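Local coordinates for protein nucleoporin NUP170 (Chaetomium thermophilum, PDB 5HAX) that probably serves as a structural scaffold component of the nuclear pore complex, at residues H56-P59 and D60-E64. Residues are numbered along the deposited sequence; the frame is centred on the assembly and turned at random.
Sequences HNIP and DKVFE
Ile58 and Phe63 meet where a beta strand gives way to a helix, and the junction illustrates how side chains of a helix's first turn can pack back onto the residues that lead into it. The apolar contacts centre on Ile58. Its CG2 methyl lies over one face of the Phe63 ring, displaced toward the rim, in a CH-pi contact 4.1 Å from the ring centroid. Ile58 CB also packs against Phe63 CZ at 3.6 Å. Phe63 CG, placed beside its own backbone N (chi1 -75°), directs the ring back toward Ile58, bringing Phe63 CE2 to a close approach of 3.2 Å from Ile58 O. With the ring gone, as in an alanine here, Ile58 CB and CG2 would probably lose their aromatic partner and a gap would open beside them. Ile58 CG2, anti to its own backbone N, also reaches Val62, lying 3.6 Å from Val62 CB, the two side chains crossing at about a right angle. Pro59 and Val62 instead lie side by side, Pro59 CB being 4.1 Å from Val62 CG2, and both also touch Trp95 of strand 91-96.

Backbone polar contacts converge on Pro59. Its carbonyl O accepts two weak hydrogen bonds, from Val62 N at 3.0 Å and from Phe63 N at 3.3 Å, the former clearly bent with an N-H...O angle of 128°.

Ile58 is also tied by backbone hydrogen bonding to Thr480. Together these contacts form a helix N-terminus with Pro59 at the N-cap position, joining strand 50-57 to helix 60-67 within the beta-propeller region.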
ATOM      1  N   HIS A  56     -18.385  -4.339  10.441  1.00 55.20           N
ATOM      2  CA  HIS A  56     -18.439  -5.573  11.222  1.00 52.38           C
ATOM      3  C   HIS A  56     -18.573  -5.215  12.696  1.00 54.88           C
ATOM      4  O   HIS A  56     -17.641  -4.666  13.292  1.00 52.62           O
ATOM      5  CB  HIS A  56     -17.191  -6.428  10.995  1.00 48.20           C
ATOM      6  CG  HIS A  56     -16.932  -6.756   9.558  1.00 60.31           C
ATOM      7  ND1 HIS A  56     -17.702  -7.653   8.849  1.00 57.57           N
ATOM      8  CD2 HIS A  56     -15.978  -6.319   8.703  1.00 57.52           C
ATOM      9  CE1 HIS A  56     -17.238  -7.747   7.614  1.00 63.39           C
ATOM     10  NE2 HIS A  56     -16.192  -6.949   7.500  1.00 67.51           N
ATOM     11  N   ASN A  57     -19.720  -5.540  13.286  1.00 55.93           N
ATOM     12  CA  ASN A  57     -19.951  -5.249  14.693  1.00 55.91           C
ATOM     13  C   ASN A  57     -19.054  -6.101  15.584  1.00 57.12           C
ATOM     14  O   ASN A  57     -18.658  -7.213  15.228  1.00 54.98           O
ATOM     15  CB  ASN A  57     -21.415  -5.493  15.057  1.00 58.42           C
ATOM     16  CG  ASN A  57     -22.335  -4.412  14.527  1.00 64.83           C
ATOM     17  OD1 ASN A  57     -22.426  -3.326  15.099  1.00 82.43           O
ATOM     18  ND2 ASN A  57     -23.029  -4.707  13.435  1.00 78.36           N
ATOM     19  N   ILE A  58     -18.729  -5.559  16.751  1.00 51.91           N
ATOM     20  CA  ILE A  58     -18.018  -6.341  17.769  1.00 58.57           C
ATOM     21  C   ILE A  58     -18.943  -7.449  18.269  1.00 55.07           C
ATOM     22  O   ILE A  58     -20.131  -7.185  18.525  1.00 57.49           O
ATOM     23  CB  ILE A  58     -17.571  -5.435  18.921  1.00 57.94           C
ATOM     24  CG1 ILE A  58     -16.475  -4.475  18.445  1.00 58.49           C
ATOM     25  CG2 ILE A  58     -17.054  -6.265  20.098  1.00 53.96           C
ATOM     26  CD1 ILE A  58     -16.139  -3.375  19.436  1.00 59.16           C
ATOM     27  N   PRO A  59     -18.468  -8.688  18.413  1.00 56.21           N
ATOM     28  CA  PRO A  59     -19.342  -9.756  18.914  1.00 60.77           C
ATOM     29  C   PRO A  59     -19.916  -9.427  20.285  1.00 73.99           C
ATOM     30  O   PRO A  59     -19.268  -8.791  21.121  1.00 69.60           O
ATOM     31  CB  PRO A  59     -18.412 -10.974  18.975  1.00 66.68           C
ATOM     32  CG  PRO A  59     -17.354 -10.687  17.963  1.00 66.94           C
ATOM     33  CD  PRO A  59     -17.150  -9.203  17.999  1.00 54.89           C
ATOM     34  N   ASP A  60     -21.157  -9.872  20.507  1.00 79.03           N
ATOM     35  CA  ASP A  60     -21.838  -9.592  21.767  1.00 78.99           C
ATOM     36  C   ASP A  60     -21.084 -10.168  22.958  1.00 78.30           C
ATOM     37  O   ASP A  60     -21.079  -9.565  24.036  1.00 79.57           O
ATOM     38  CB  ASP A  60     -23.263 -10.148  21.730  1.00 76.15           C
ATOM     39  CG  ASP A  60     -24.168  -9.382  20.783  1.00 85.40           C
ATOM     40  OD1 ASP A  60     -24.032  -8.143  20.694  1.00 90.43           O
ATOM     41  OD2 ASP A  60     -25.019 -10.019  20.129  1.00 98.52           O
ATOM     42  N   LYS A  61     -20.445 -11.327  22.787  1.00 76.02           N
ATOM     43  CA  LYS A  61     -19.692 -11.922  23.887  1.00 87.38           C
ATOM     44  C   LYS A  61     -18.540 -11.027  24.327  1.00 87.23           C
ATOM     45  O   LYS A  61     -18.183 -11.015  25.512  1.00 90.69           O
ATOM     46  CB  LYS A  61     -19.173 -13.301  23.475  1.00 88.57           C
ATOM     47  CG  LYS A  61     -20.225 -14.401  23.558  1.00103.95           C
ATOM     48  CD  LYS A  61     -19.979 -15.503  22.534  1.00110.39           C
ATOM     49  CE  LYS A  61     -18.748 -16.331  22.865  1.00118.73           C
ATOM     50  NZ  LYS A  61     -18.297 -17.136  21.694  1.00 94.65           N
ATOM     51  N   VAL A  62     -17.951 -10.270  23.398  1.00 82.20           N
ATOM     52  CA  VAL A  62     -16.900  -9.328  23.769  1.00 76.83           C
ATOM     53  C   VAL A  62     -17.486  -8.169  24.567  1.00 79.68           C
ATOM     54  O   VAL A  62     -16.850  -7.649  25.490  1.00 82.97           O
ATOM     55  CB  VAL A  62     -16.157  -8.839  22.511  1.00 72.98           C
ATOM     56  CG1 VAL A  62     -15.084  -7.821  22.882  1.00 62.77           C
ATOM     57  CG2 VAL A  62     -15.540 -10.015  21.769  1.00 66.38           C
ATOM     58  N   PHE A  63     -18.702  -7.738  24.220  1.00 82.01           N
ATOM     59  CA  PHE A  63     -19.367  -6.705  25.008  1.00 81.94           C
ATOM     60  C   PHE A  63     -19.656  -7.198  26.422  1.00 94.78           C
ATOM     61  O   PHE A  63     -19.548  -6.434  27.388  1.00 91.80           O
ATOM     62  CB  PHE A  63     -20.663  -6.266  24.325  1.00 85.32           C
ATOM     63  CG  PHE A  63     -20.454  -5.382  23.127  1.00 78.34           C
ATOM     64  CD1 PHE A  63     -19.880  -4.131  23.264  1.00 77.80           C
ATOM     65  CD2 PHE A  63     -20.856  -5.794  21.867  1.00 78.12           C
ATOM     66  CE1 PHE A  63     -19.694  -3.312  22.166  1.00 75.20           C
ATOM     67  CE2 PHE A  63     -20.675  -4.979  20.765  1.00 75.74           C
ATOM     68  CZ  PHE A  63     -20.094  -3.735  20.916  1.00 76.28           C
ATOM     69  N   GLU A  64     -20.026  -8.474  26.562  1.00 99.53           N
ATOM     70  CA  GLU A  64     -20.256  -9.043  27.887  1.00101.16           C
ATOM     71  C   GLU A  64     -18.984  -9.005  28.724  1.00101.33           C
ATOM     72  O   GLU A  64     -19.010  -8.624  29.900  1.00109.20           O
ATOM     73  CB  GLU A  64     -20.768 -10.479  27.759  1.00100.34           C
ATOM     74  CG  GLU A  64     -22.135 -10.610  27.109  1.00107.61           C
ATOM     75  CD  GLU A  64     -22.524 -12.057  26.865  1.00108.37           C
ATOM     76  OE1 GLU A  64     -23.513 -12.295  26.139  1.00108.94           O
ATOM     77  OE2 GLU A  64     -21.841 -12.957  27.400  1.00105.88           O
TER